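PDB 4PE6: putative ABC transporter from Thermobispora bispora, which probably binds a carbohydrate-like solute for an ABC transporter and holds a trihydroxybutanoic acid in its cleft here. Local coordinates for residues A[33-38]-A[259-264]; A[25-30]-A[153-158]; A[131-136]-A[169-174]; A[179-184]-A[202-207]. All coordinates share one frame; numbering follows the deposited sequence.

Interaction 1: A[33-38]-A[259-264]; sequences RQTMIA and SDPAQS. With LTH ((2R,3S)-2,3,4-trihydroxybutanoic acid), chain C.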
loop_
_atom_site.group_PDB
_atom_site.type_symbol
_atom_site.label_atom_id
_atom_site.label_comp_id
_atom_site.label_asym_id
_atom_site.label_seq_id
_atom_site.Cartn_x
_atom_site.Cartn_y
_atom_site.Cartn_z
ATOM N N ARG A 33 1.475 -1.499 6.352
ATOM C CA ARG A 33 2.813 -2.066 6.261
ATOM C C ARG A 33 2.980 -3.233 7.228
ATOM O O ARG A 33 3.696 -4.184 6.944
ATOM C CB ARG A 33 3.867 -1.006 6.541
ATOM C CG ARG A 33 4.009 0.065 5.472
ATOM C CD ARG A 33 4.653 -0.439 4.170
ATOM N NE ARG A 33 4.731 0.676 3.234
ATOM C CZ ARG A 33 5.856 1.245 2.771
ATOM N NH1 ARG A 33 7.039 0.792 3.073
ATOM N NH2 ARG A 33 5.770 2.287 1.967
ATOM N N GLN A 34 2.314 -3.138 8.369
ATOM C CA GLN A 34 2.322 -4.234 9.326
ATOM C C GLN A 34 1.600 -5.474 8.799
ATOM O O GLN A 34 2.079 -6.574 8.995
ATOM C CB GLN A 34 1.793 -3.771 10.671
ATOM C CG GLN A 34 2.895 -3.034 11.405
ATOM C CD GLN A 34 2.394 -2.040 12.398
ATOM O OE1 GLN A 34 1.360 -2.241 13.031
ATOM N NE2 GLN A 34 3.129 -0.944 12.548
ATOM N N THR A 35 0.503 -5.292 8.077
ATOM C CA THR A 35 -0.165 -6.419 7.453
ATOM C C THR A 35 0.724 -6.974 6.330
ATOM O O THR A 35 0.843 -8.196 6.154
ATOM C CB THR A 35 -1.554 -6.037 6.930
ATOM O OG1 THR A 35 -2.416 -5.750 8.034
ATOM C CG2 THR A 35 -2.158 -7.181 6.119
HETATM N N MSE A 36 1.371 -6.083 5.586
HETATM C CA MSE A 36 2.241 -6.513 4.491
HETATM C C MSE A 36 3.335 -7.421 4.992
HETATM O O MSE A 36 3.624 -8.442 4.376
HETATM C CB MSE A 36 2.791 -5.264 3.801
HETATM C CG MSE A 36 3.966 -5.644 2.933
HETATM SE SE MSE A 36 4.858 -3.982 2.401
HETATM C CE MSE A 36 6.140 -4.064 3.883
ATOM N N ILE A 37 3.945 -7.064 6.121
ATOM C CA ILE A 37 4.976 -7.906 6.751
ATOM C C ILE A 37 4.398 -9.223 7.280
ATOM O O ILE A 37 4.950 -10.301 7.029
ATOM C CB ILE A 37 5.716 -7.133 7.874
ATOM C CG1 ILE A 37 6.524 -5.975 7.246
ATOM C CG2 ILE A 37 6.606 -8.054 8.708
ATOM C CD1 ILE A 37 7.563 -6.398 6.232
ATOM N N ALA A 38 3.275 -9.124 7.969
ATOM C CA ALA A 38 2.631 -10.306 8.538
ATOM C C ALA A 38 2.283 -11.339 7.449
ATOM O O ALA A 38 2.583 -12.517 7.603
ATOM C CB ALA A 38 1.427 -9.894 9.359
ATOM N N SER A 259 -3.961 -0.097 -2.035
ATOM C CA SER A 259 -3.108 -1.138 -2.580
ATOM C C SER A 259 -3.185 -2.417 -1.752
ATOM O O SER A 259 -3.706 -2.416 -0.608
ATOM C CB SER A 259 -1.663 -0.645 -2.643
ATOM O OG SER A 259 -1.206 -0.291 -1.337
ATOM N N ASP A 260 -2.618 -3.475 -2.319
ATOM C CA ASP A 260 -2.611 -4.821 -1.741
ATOM C C ASP A 260 -1.375 -5.052 -0.903
ATOM O O ASP A 260 -0.267 -5.081 -1.436
ATOM C CB ASP A 260 -2.654 -5.845 -2.887
ATOM C CG ASP A 260 -2.592 -7.293 -2.421
ATOM O OD1 ASP A 260 -2.961 -7.626 -1.268
ATOM O OD2 ASP A 260 -2.183 -8.126 -3.248
ATOM N N PRO A 261 -1.543 -5.212 0.429
ATOM C CA PRO A 261 -0.385 -5.512 1.266
ATOM C C PRO A 261 0.323 -6.799 0.865
ATOM O O PRO A 261 1.527 -6.915 1.073
ATOM C CB PRO A 261 -0.977 -5.650 2.683
ATOM C CG PRO A 261 -2.269 -4.928 2.631
ATOM C CD PRO A 261 -2.775 -5.089 1.220
ATOM N N ALA A 262 -0.419 -7.750 0.294
ATOM C CA ALA A 262 0.136 -8.998 -0.139
ATOM C C ALA A 262 0.928 -8.926 -1.444
ATOM O O ALA A 262 1.295 -9.940 -1.998
ATOM C CB ALA A 262 -0.957 -10.073 -0.203
ATOM N N GLN A 263 1.239 -7.727 -1.927
ATOM C CA GLN A 263 2.322 -7.613 -2.881
ATOM C C GLN A 263 3.601 -8.268 -2.370
ATOM O O GLN A 263 4.388 -8.760 -3.167
ATOM C CB GLN A 263 2.615 -6.179 -3.218
ATOM C CG GLN A 263 1.604 -5.531 -4.139
ATOM C CD GLN A 263 1.869 -4.051 -4.248
ATOM O OE1 GLN A 263 2.563 -3.618 -5.157
ATOM N NE2 GLN A 263 1.327 -3.260 -3.299
ATOM N N SER A 264 3.811 -8.279 -1.047
ATOM C CA SER A 264 4.965 -8.937 -0.489
ATOM C C SER A 264 4.976 -10.457 -0.737
ATOM O O SER A 264 6.045 -11.065 -0.914
ATOM C CB SER A 264 5.074 -8.651 1.019
ATOM O OG SER A 264 3.942 -9.178 1.698
HETATM O O1 LTH C . -0.017 2.406 2.643
HETATM C C1 LTH C . 1.220 2.139 2.415
HETATM O O LTH C . 2.139 2.139 3.261
HETATM C C2 LTH C . 1.616 1.682 0.990
HETATM O O2 LTH C . 3.047 1.474 0.889
HETATM C C3 LTH C . 1.231 2.704 -0.060
HETATM O O3 LTH C . 1.864 3.950 0.223
HETATM C C4 LTH C . 1.715 2.210 -1.437
HETATM O O4 LTH C . 0.960 1.003 -1.720
#
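M36 and P261 bring helix 31-49 against the turn that opens helix 263-275, within one lobe of a two-lobed periplasmic binding protein fold. The contact illustrates how a single pair of elements can be packed on one side and can hold ligand on another. Apolar contact comes first. The pyrrolidine ring of P261 lies against the helix, its CB 3.9 Å from M36 CB, and the methyl CG2 of T35 slants across the same CB. Residue 36 is a selenomethionine with two deposited conformers, so its distal atoms are a weaker guide than its backbone.

Polar contact across the pair is a single hydrogen bond from S264 OG to M36 O, 2.8 Å long and tilted 27° out of the carbonyl plane. S264 can give it because chi1 of 63° sets OG between its own N and carbonyl carbon, facing the helix. Within the turn, Q263 NE2 and Q263 N reach D260 O from opposite faces of its carbonyl plane. Q263 NE2 also bonds D113 OD1, and D113 itself binds the ligand, which makes Q263 a second-shell residue.

In these segments, R33 and S259 bond the ligand. The guanidinium meets the ligand edge-on, with carboxylate carbon C1 in its plane, and its positive charge probably steadies the acid end. At the far end of the ligand, S259 OG is hydrogen-bonded to LTH O4, 2.6 Å away. R33 NE donates a bifurcated hydrogen bond, 3.0 Å to the carboxylate atom LTH O and 3.0 Å to the hydroxyl LTH O2.

Interaction 2: A[25-30]-A[153-158]; sequences NGFIGN and RGVVGS. With LTH ((2R,3S)-2,3,4-trihydroxybutanoic acid), chain C.
V155 works as a fork: one methyl packs on the ring of F27, the other on the amide of N30, and no hydrogen bond joins the two loops. V155 CG1 lies 3.9 Å from F27 CD2, approaching the ring obliquely, while V155 CG2 lies 3.9 Å from N30 ND2. The same V155 CG2 is 3.6 Å from the carboxylate atom LTH O. Chi1 of -175° puts CG1 anti to the backbone N and spreads the prongs this way.

F27 is itself held by its own loop. The backbone N of G29 sits 3.4 Å above the F27 ring plane, over the centre, and N30 ND2 lies in plane at the ring edge; a side chain on G29 would collide with the ring. N30 is fixed from both ends of its amide. Its OD1 accepts from R33 N, capping helix 31-49, which leaves N30 ND2 to donate to M187 O and to LTH O, the latter bond 3.0 Å long and almost straight at 177°. Without the amide, as with an alanine here, that carboxylate oxygen is likely to lose this donor and helix 31-49 its cap.

The second loop is braced in a similar way. A type II turn runs from V155 to S158 through G157, and V155 O accepts from both S158 N and S158 OG, the hydroxyl at 2.6 Å in the carbonyl plane. S158 OG also caps helix 159-173 through a weak bond to E161 N. Each loop thus runs from the end of a parallel strand to a side-chain-capped helix, the arrangement by which periplasmic binding proteins line the ligand cleft between their lobes.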
loop_
_atom_site.group_PDB
_atom_site.type_symbol
_atom_site.label_atom_id
_atom_site.label_comp_id
_atom_site.label_asym_id
_atom_site.label_seq_id
_atom_site.Cartn_x
_atom_site.Cartn_y
_atom_site.Cartn_z
ATOM N N ASN A 25 12.231 -3.373 4.187
ATOM C CA ASN A 25 11.056 -2.500 4.127
ATOM C C ASN A 25 11.380 -1.107 4.599
ATOM O O ASN A 25 11.853 -0.924 5.740
ATOM C CB ASN A 25 9.951 -3.102 4.975
ATOM C CG ASN A 25 8.770 -2.170 5.137
ATOM O OD1 ASN A 25 8.373 -1.487 4.199
ATOM N ND2 ASN A 25 8.201 -2.137 6.316
ATOM N N GLY A 26 11.111 -0.120 3.736
ATOM C CA GLY A 26 11.454 1.273 3.983
ATOM C C GLY A 26 10.616 2.039 5.011
ATOM O O GLY A 26 11.037 3.068 5.468
ATOM N N PHE A 27 9.449 1.532 5.399
ATOM C CA PHE A 27 8.597 2.228 6.345
ATOM C C PHE A 27 7.666 1.236 6.983
ATOM O O PHE A 27 7.024 0.470 6.282
ATOM C CB PHE A 27 7.769 3.341 5.666
ATOM C CG PHE A 27 6.885 4.101 6.626
ATOM C CD1 PHE A 27 7.446 4.827 7.681
ATOM C CD2 PHE A 27 5.508 4.094 6.497
ATOM C CE1 PHE A 27 6.643 5.523 8.569
ATOM C CE2 PHE A 27 4.703 4.796 7.389
ATOM C CZ PHE A 27 5.278 5.509 8.428
ATOM N N ILE A 28 7.624 1.230 8.317
ATOM C CA ILE A 28 6.801 0.285 9.060
ATOM C C ILE A 28 5.737 0.973 9.935
ATOM O O ILE A 28 4.908 0.295 10.579
ATOM C CB ILE A 28 7.693 -0.680 9.889
ATOM C CG1 ILE A 28 6.875 -1.835 10.486
ATOM C CG2 ILE A 28 8.458 0.071 10.971
ATOM C CD1 ILE A 28 6.054 -2.599 9.467
ATOM N N GLY A 29 5.714 2.304 9.907
ATOM C CA GLY A 29 4.846 3.102 10.784
ATOM C C GLY A 29 3.398 3.295 10.357
ATOM O O GLY A 29 2.851 4.377 10.527
ATOM N N ASN A 30 2.792 2.272 9.766
ATOM C CA ASN A 30 1.360 2.256 9.539
ATOM C C ASN A 30 0.874 0.812 9.480
ATOM O O ASN A 30 1.662 -0.128 9.299
ATOM C CB ASN A 30 0.932 3.109 8.312
ATOM C CG ASN A 30 1.197 2.415 6.968
ATOM O OD1 ASN A 30 0.993 1.213 6.821
ATOM N ND2 ASN A 30 1.623 3.193 5.969
ATOM N N ARG A 153 -1.790 13.529 2.730
ATOM C CA ARG A 153 -0.830 12.767 1.967
ATOM C C ARG A 153 -0.413 11.475 2.662
ATOM O O ARG A 153 -0.489 11.329 3.904
ATOM C CB ARG A 153 0.394 13.618 1.663
ATOM C CG ARG A 153 0.050 14.827 0.811
ATOM C CD ARG A 153 1.264 15.675 0.444
ATOM N NE ARG A 153 2.211 14.940 -0.376
ATOM C CZ ARG A 153 3.243 15.502 -1.020
ATOM N NH1 ARG A 153 3.477 16.790 -0.915
ATOM N NH2 ARG A 153 4.059 14.768 -1.750
ATOM N N GLY A 154 0.048 10.542 1.841
ATOM C CA GLY A 154 0.455 9.222 2.314
ATOM C C GLY A 154 1.893 9.134 2.786
ATOM O O GLY A 154 2.351 9.977 3.575
ATOM N N VAL A 155 2.592 8.097 2.333
ATOM C CA VAL A 155 3.969 7.845 2.738
ATOM C C VAL A 155 4.898 8.784 1.970
ATOM O O VAL A 155 5.573 8.376 1.018
ATOM C CB VAL A 155 4.347 6.359 2.589
ATOM C CG1 VAL A 155 5.736 6.069 3.114
ATOM C CG2 VAL A 155 3.342 5.501 3.387
ATOM N N VAL A 156 4.946 10.036 2.442
ATOM C CA VAL A 156 5.733 11.111 1.787
ATOM C C VAL A 156 7.197 10.716 1.709
ATOM O O VAL A 156 7.786 10.237 2.680
ATOM C CB VAL A 156 5.541 12.476 2.499
ATOM C CG1 VAL A 156 6.500 13.551 1.970
ATOM C CG2 VAL A 156 4.092 12.954 2.349
ATOM N N GLY A 157 7.802 10.946 0.556
ATOM C CA GLY A 157 9.168 10.513 0.283
ATOM C C GLY A 157 9.183 9.288 -0.619
ATOM O O GLY A 157 10.107 9.119 -1.420
ATOM N N SER A 158 8.154 8.435 -0.518
ATOM C CA SER A 158 8.069 7.252 -1.387
ATOM C C SER A 158 7.591 7.581 -2.826
ATOM O O SER A 158 6.944 8.597 -3.080
ATOM C CB SER A 158 7.180 6.165 -0.766
ATOM O OG SER A 158 5.811 6.523 -0.826
HETATM O O1 LTH C . -0.017 2.406 2.643
HETATM C C1 LTH C . 1.220 2.139 2.415
HETATM O O LTH C . 2.139 2.139 3.261
HETATM C C2 LTH C . 1.616 1.682 0.990
HETATM O O2 LTH C . 3.047 1.474 0.889
HETATM C C3 LTH C . 1.231 2.704 -0.060
HETATM O O3 LTH C . 1.864 3.950 0.223
HETATM C C4 LTH C . 1.715 2.210 -1.437
HETATM O O4 LTH C . 0.960 1.003 -1.720
#

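Interaction 3: A[131-136]-A[169-174]; sequences WATYAA and KKILAE. With LTH ((2R,3S)-2,3,4-trihydroxybutanoic acid), chain C.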
loop_
_atom_site.group_PDB
_atom_site.type_symbol
_atom_site.label_atom_id
_atom_site.label_comp_id
_atom_site.label_asym_id
_atom_site.label_seq_id
_atom_site.Cartn_x
_atom_site.Cartn_y
_atom_site.Cartn_z
ATOM N N TRP A 131 -5.763 3.753 -7.643
ATOM C CA TRP A 131 -6.076 3.980 -6.232
ATOM C C TRP A 131 -6.396 5.436 -6.006
ATOM O O TRP A 131 -7.481 5.773 -5.561
ATOM C CB TRP A 131 -4.909 3.523 -5.360
ATOM C CG TRP A 131 -5.012 3.818 -3.875
ATOM C CD1 TRP A 131 -6.032 4.431 -3.206
ATOM C CD2 TRP A 131 -4.012 3.532 -2.906
ATOM N NE1 TRP A 131 -5.726 4.528 -1.848
ATOM C CE2 TRP A 131 -4.493 3.984 -1.647
ATOM C CE3 TRP A 131 -2.750 2.945 -2.975
ATOM C CZ2 TRP A 131 -3.753 3.863 -0.470
ATOM C CZ3 TRP A 131 -2.014 2.813 -1.785
ATOM C CH2 TRP A 131 -2.539 3.260 -0.548
ATOM N N ALA A 132 -5.458 6.316 -6.345
ATOM C CA ALA A 132 -5.702 7.747 -6.137
ATOM C C ALA A 132 -6.977 8.239 -6.806
ATOM O O ALA A 132 -7.648 9.115 -6.273
ATOM C CB ALA A 132 -4.496 8.580 -6.581
ATOM N N THR A 133 -7.321 7.679 -7.980
ATOM C CA THR A 133 -8.508 8.100 -8.690
ATOM C C THR A 133 -9.758 7.591 -7.964
ATOM O O THR A 133 -10.710 8.339 -7.771
ATOM C CB THR A 133 -8.467 7.619 -10.171
ATOM O OG1 THR A 133 -7.287 8.133 -10.800
ATOM C CG2 THR A 133 -9.703 8.103 -10.969
ATOM N N TYR A 134 -9.744 6.329 -7.547
ATOM C CA TYR A 134 -10.861 5.766 -6.781
ATOM C C TYR A 134 -11.055 6.448 -5.421
ATOM O O TYR A 134 -12.152 6.426 -4.866
ATOM C CB TYR A 134 -10.677 4.262 -6.561
ATOM C CG TYR A 134 -10.955 3.402 -7.774
ATOM C CD1 TYR A 134 -12.131 3.546 -8.510
ATOM C CD2 TYR A 134 -10.050 2.410 -8.170
ATOM C CE1 TYR A 134 -12.390 2.741 -9.612
ATOM C CE2 TYR A 134 -10.293 1.611 -9.266
ATOM C CZ TYR A 134 -11.462 1.779 -9.983
ATOM O OH TYR A 134 -11.698 0.986 -11.066
ATOM N N ALA A 135 -10.002 7.062 -4.893
ATOM C CA ALA A 135 -10.082 7.723 -3.580
ATOM C C ALA A 135 -10.595 9.142 -3.732
ATOM O O ALA A 135 -11.263 9.652 -2.834
ATOM C CB ALA A 135 -8.726 7.744 -2.919
ATOM N N ALA A 136 -10.282 9.790 -4.854
ATOM C CA ALA A 136 -10.592 11.191 -5.001
ATOM C C ALA A 136 -11.874 11.414 -5.796
ATOM O O ALA A 136 -12.765 12.131 -5.342
ATOM C CB ALA A 136 -9.435 11.928 -5.642
ATOM N N LYS A 169 -3.984 15.949 -7.259
ATOM C CA LYS A 169 -4.033 17.355 -7.671
ATOM C C LYS A 169 -4.707 17.486 -9.038
ATOM O O LYS A 169 -5.522 18.383 -9.258
ATOM C CB LYS A 169 -2.637 17.970 -7.698
ATOM C CG LYS A 169 -2.024 18.177 -6.307
ATOM C CD LYS A 169 -0.707 18.933 -6.379
ATOM C CE LYS A 169 0.353 18.140 -7.124
ATOM N NZ LYS A 169 1.719 18.725 -7.001
ATOM N N LYS A 170 -4.367 16.584 -9.948
ATOM C CA LYS A 170 -4.966 16.581 -11.283
ATOM C C LYS A 170 -6.488 16.451 -11.247
ATOM O O LYS A 170 -7.199 17.189 -11.919
ATOM C CB LYS A 170 -4.383 15.454 -12.106
ATOM C CG LYS A 170 -4.769 15.538 -13.561
ATOM C CD LYS A 170 -4.271 14.327 -14.328
ATOM C CE LYS A 170 -4.713 14.395 -15.789
ATOM N NZ LYS A 170 -5.218 13.068 -16.249
ATOM N N ILE A 171 -6.983 15.506 -10.466
ATOM C CA ILE A 171 -8.407 15.314 -10.312
ATOM C C ILE A 171 -9.041 16.551 -9.671
ATOM O O ILE A 171 -10.088 17.018 -10.123
ATOM C CB ILE A 171 -8.712 14.027 -9.528
ATOM C CG1 ILE A 171 -8.282 12.818 -10.357
ATOM C CG2 ILE A 171 -10.189 13.941 -9.142
ATOM C CD1 ILE A 171 -8.273 11.514 -9.574
ATOM N N LEU A 172 -8.415 17.104 -8.640
ATOM C CA LEU A 172 -8.954 18.298 -8.003
ATOM C C LEU A 172 -9.098 19.446 -8.999
ATOM O O LEU A 172 -10.060 20.197 -8.934
ATOM C CB LEU A 172 -8.076 18.759 -6.844
ATOM C CG LEU A 172 -8.281 17.974 -5.556
ATOM C CD1 LEU A 172 -7.136 18.276 -4.610
ATOM C CD2 LEU A 172 -9.611 18.332 -4.931
ATOM N N ALA A 173 -8.154 19.561 -9.924
ATOM C CA ALA A 173 -8.174 20.632 -10.924
ATOM C C ALA A 173 -9.400 20.553 -11.845
ATOM O O ALA A 173 -9.794 21.560 -12.445
ATOM C CB ALA A 173 -6.889 20.600 -11.735
ATOM N N GLU A 174 -9.985 19.365 -11.965
ATOM C CA GLU A 174 -11.202 19.169 -12.747
ATOM C C GLU A 174 -12.470 19.599 -12.009
ATOM O O GLU A 174 -13.547 19.609 -12.598
ATOM C CB GLU A 174 -11.332 17.708 -13.161
ATOM C CG GLU A 174 -10.197 17.243 -14.051
ATOM C CD GLU A 174 -10.211 15.755 -14.299
ATOM O OE1 GLU A 174 -11.130 15.054 -13.800
ATOM O OE2 GLU A 174 -9.291 15.300 -15.003
HETATM O O1 LTH C . -0.017 2.406 2.643
HETATM C C1 LTH C . 1.220 2.139 2.415
HETATM O O LTH C . 2.139 2.139 3.261
HETATM C C2 LTH C . 1.616 1.682 0.990
HETATM O O2 LTH C . 3.047 1.474 0.889
HETATM C C3 LTH C . 1.231 2.704 -0.060
HETATM O O3 LTH C . 1.864 3.950 0.223
HETATM C C4 LTH C . 1.715 2.210 -1.437
HETATM O O4 LTH C . 0.960 1.003 -1.720
#
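A132, T133 and A136 face I171 from a helical turn whose shortest polar bond, A135 N to W131 O, is 2.9 Å. Nothing polar crosses to the other helix: T133 OG1 gives its hydrogen bond to V129 O in its own helix. I171 does most of the touching. Its CG1 is anti to the carbonyl carbon (chi1 -67°) and the chain stays extended beyond it, carrying I171 CD1 in against T133, 3.5 Å from T133 CA and 3.7 Å from T133 OG1. The two side chains meet at about a right angle, while the other branch of I171, CG2, lies 4.1 Å from A136 CB.

Helices 128-142 and 159-173 flank strand 147-153 in sequence, forming part of the alpha/beta layering of the second lobe. The axes of segments 131-136 and 169-173 approach to 10.1 Å, with a crossing angle of -40°, and alanines line the near side of the first helix.

W131, on the same turn, serves the pocket. Its ring presents an edge to the ligand, with W131 CZ3 3.5 Å from LTH O4, which lies in the ring plane, and W131 CH2 3.8 Å from LTH C3. Replacing the indole with a leucine is likely to open a gap beside the hydroxymethyl end of the ligand, leaving O4 and C3 without this aromatic edge.

Interaction 4: A[179-184]-A[202-207]; sequences KTVATV and PSVSTV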
loop_
_atom_site.group_PDB
_atom_site.type_symbol
_atom_site.label_atom_id
_atom_site.label_comp_id
_atom_site.label_asym_id
_atom_site.label_seq_id
_atom_site.Cartn_x
_atom_site.Cartn_y
_atom_site.Cartn_z
ATOM N N LYS A 179 -12.453 23.619 -3.038
ATOM C CA LYS A 179 -11.348 24.363 -2.463
ATOM C C LYS A 179 -10.618 23.457 -1.471
ATOM O O LYS A 179 -11.253 22.827 -0.604
ATOM C CB LYS A 179 -11.853 25.602 -1.711
ATOM C CG LYS A 179 -12.649 26.602 -2.552
ATOM C CD LYS A 179 -11.799 27.153 -3.693
ATOM C CE LYS A 179 -12.438 28.352 -4.392
ATOM N NZ LYS A 179 -13.381 27.947 -5.477
ATOM N N THR A 180 -9.295 23.384 -1.611
ATOM C CA THR A 180 -8.478 22.656 -0.665
ATOM C C THR A 180 -8.183 23.622 0.472
ATOM O O THR A 180 -7.503 24.621 0.265
ATOM C CB THR A 180 -7.170 22.109 -1.288
ATOM O OG1 THR A 180 -7.463 21.119 -2.276
ATOM C CG2 THR A 180 -6.315 21.459 -0.235
ATOM N N VAL A 181 -8.710 23.348 1.656
ATOM C CA VAL A 181 -8.556 24.262 2.782
ATOM C C VAL A 181 -7.362 23.915 3.657
ATOM O O VAL A 181 -6.957 24.734 4.492
ATOM C CB VAL A 181 -9.838 24.395 3.646
ATOM C CG1 VAL A 181 -10.945 25.092 2.851
ATOM C CG2 VAL A 181 -10.297 23.047 4.190
ATOM N N ALA A 182 -6.810 22.710 3.476
ATOM C CA ALA A 182 -5.558 22.319 4.110
ATOM C C ALA A 182 -4.959 21.077 3.452
ATOM O O ALA A 182 -5.686 20.196 2.968
ATOM C CB ALA A 182 -5.765 22.073 5.603
ATOM N N THR A 183 -3.633 21.044 3.391
ATOM C CA THR A 183 -2.898 19.843 3.051
ATOM C C THR A 183 -1.978 19.446 4.210
ATOM O O THR A 183 -1.196 20.260 4.726
ATOM C CB THR A 183 -2.079 20.039 1.772
ATOM O OG1 THR A 183 -2.939 20.593 0.759
ATOM C CG2 THR A 183 -1.487 18.714 1.279
ATOM N N VAL A 184 -2.059 18.183 4.589
ATOM C CA VAL A 184 -1.229 17.639 5.637
ATOM C C VAL A 184 -0.655 16.279 5.255
ATOM O O VAL A 184 -1.037 15.708 4.237
ATOM C CB VAL A 184 -2.003 17.552 6.958
ATOM C CG1 VAL A 184 -2.477 18.938 7.342
ATOM C CG2 VAL A 184 -3.175 16.572 6.871
ATOM N N PRO A 202 -9.573 23.795 13.815
ATOM C CA PRO A 202 -10.014 25.102 14.334
ATOM C C PRO A 202 -9.787 26.277 13.358
ATOM O O PRO A 202 -10.495 27.273 13.430
ATOM C CB PRO A 202 -9.169 25.282 15.609
ATOM C CG PRO A 202 -8.737 23.904 15.992
ATOM C CD PRO A 202 -8.557 23.172 14.683
ATOM N N SER A 203 -8.831 26.152 12.440
ATOM C CA SER A 203 -8.492 27.261 11.550
ATOM C C SER A 203 -9.228 27.240 10.213
ATOM O O SER A 203 -9.049 28.158 9.421
ATOM C CB SER A 203 -6.990 27.278 11.279
ATOM O OG SER A 203 -6.628 26.193 10.445
ATOM N N VAL A 204 -10.037 26.212 9.940
ATOM C CA VAL A 204 -10.679 26.110 8.628
ATOM C C VAL A 204 -12.203 26.104 8.673
ATOM O O VAL A 204 -12.806 25.818 9.702
ATOM C CB VAL A 204 -10.177 24.888 7.814
ATOM C CG1 VAL A 204 -8.676 24.985 7.591
ATOM C CG2 VAL A 204 -10.553 23.569 8.483
ATOM N N SER A 205 -12.795 26.447 7.527
ATOM C CA SER A 205 -14.246 26.401 7.318
ATOM C C SER A 205 -14.715 24.956 7.307
ATOM O O SER A 205 -13.890 24.029 7.284
ATOM C CB SER A 205 -14.625 27.035 5.967
ATOM O OG SER A 205 -14.009 28.299 5.773
ATOM N N THR A 206 -16.031 24.770 7.282
ATOM C CA THR A 206 -16.637 23.444 7.229
ATOM C C THR A 206 -15.993 22.578 6.142
ATOM O O THR A 206 -15.769 23.033 5.011
ATOM C CB THR A 206 -18.151 23.532 6.968
ATOM O OG1 THR A 206 -18.734 24.499 7.858
ATOM C CG2 THR A 206 -18.820 22.163 7.196
ATOM N N VAL A 207 -15.695 21.334 6.499
ATOM C CA VAL A 207 -14.981 20.422 5.609
ATOM C C VAL A 207 -15.940 19.352 5.117
ATOM O O VAL A 207 -16.469 18.605 5.905
ATOM C CB VAL A 207 -13.794 19.762 6.350
ATOM C CG1 VAL A 207 -13.106 18.741 5.456
ATOM C CG2 VAL A 207 -12.803 20.829 6.803
#
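Chi1 of -67° in V181 and -60° in V204 sets both valines alike, with CG1 anti to the carbonyl carbon and CG2 in the crowded position between N and carbonyl carbon, and the two side chains then slant across each other. They close a beta-alpha-beta crossover. Strand 178-185, at the margin of the sheet, leads into helix 190-200, and the loop 202-207 carries the chain back toward strand 209-211, passing beyond the intervening strand 147-153.

The backbone contributes on the strand side. V181, with psi near -14°, departs from extended values, and both V181 and A182 point their CB atoms toward the loop. V204 meets it with CG1 and its branch carbon: V204 CG1 lies 3.6 Å from V181 O and 4.2 Å from V181 CB, while V204 CB is 4.1 Å from V181 CG2. No hydrogen bond links the segments directly. Instead, N148 of strand 147-153 lies beside both, touching V181 and S205 and donating from ND2 to T206 O.

V207, the buried member of the group, adds the last contact, its CG2 reaching V181 CG2 at 4.2 Å.

In the fold
Interactions 1, 2 and 3 meet at the ligand, whereas interaction 4 lies in the distal part of the second lobe. Interactions 1 and 2, with centres about 13 Å apart, are tied directly: R33 NH1 is 2.9 Å from N25 OD1, a probable hydrogen bond. Between interactions 3 and 1, W131 CZ3 packs 3.2 Å from S259 OG, and these two residues both adjoin ligand O4. Interaction 4 is about 15 Å from interaction 1 at the nearest atoms, yet it touches interaction 2 through R153 N, 2.8 Å from V184 O, a probable hydrogen bond between neighbouring strands, and interaction 3 by L172 CD1, 3.7 Å from T180 OG1.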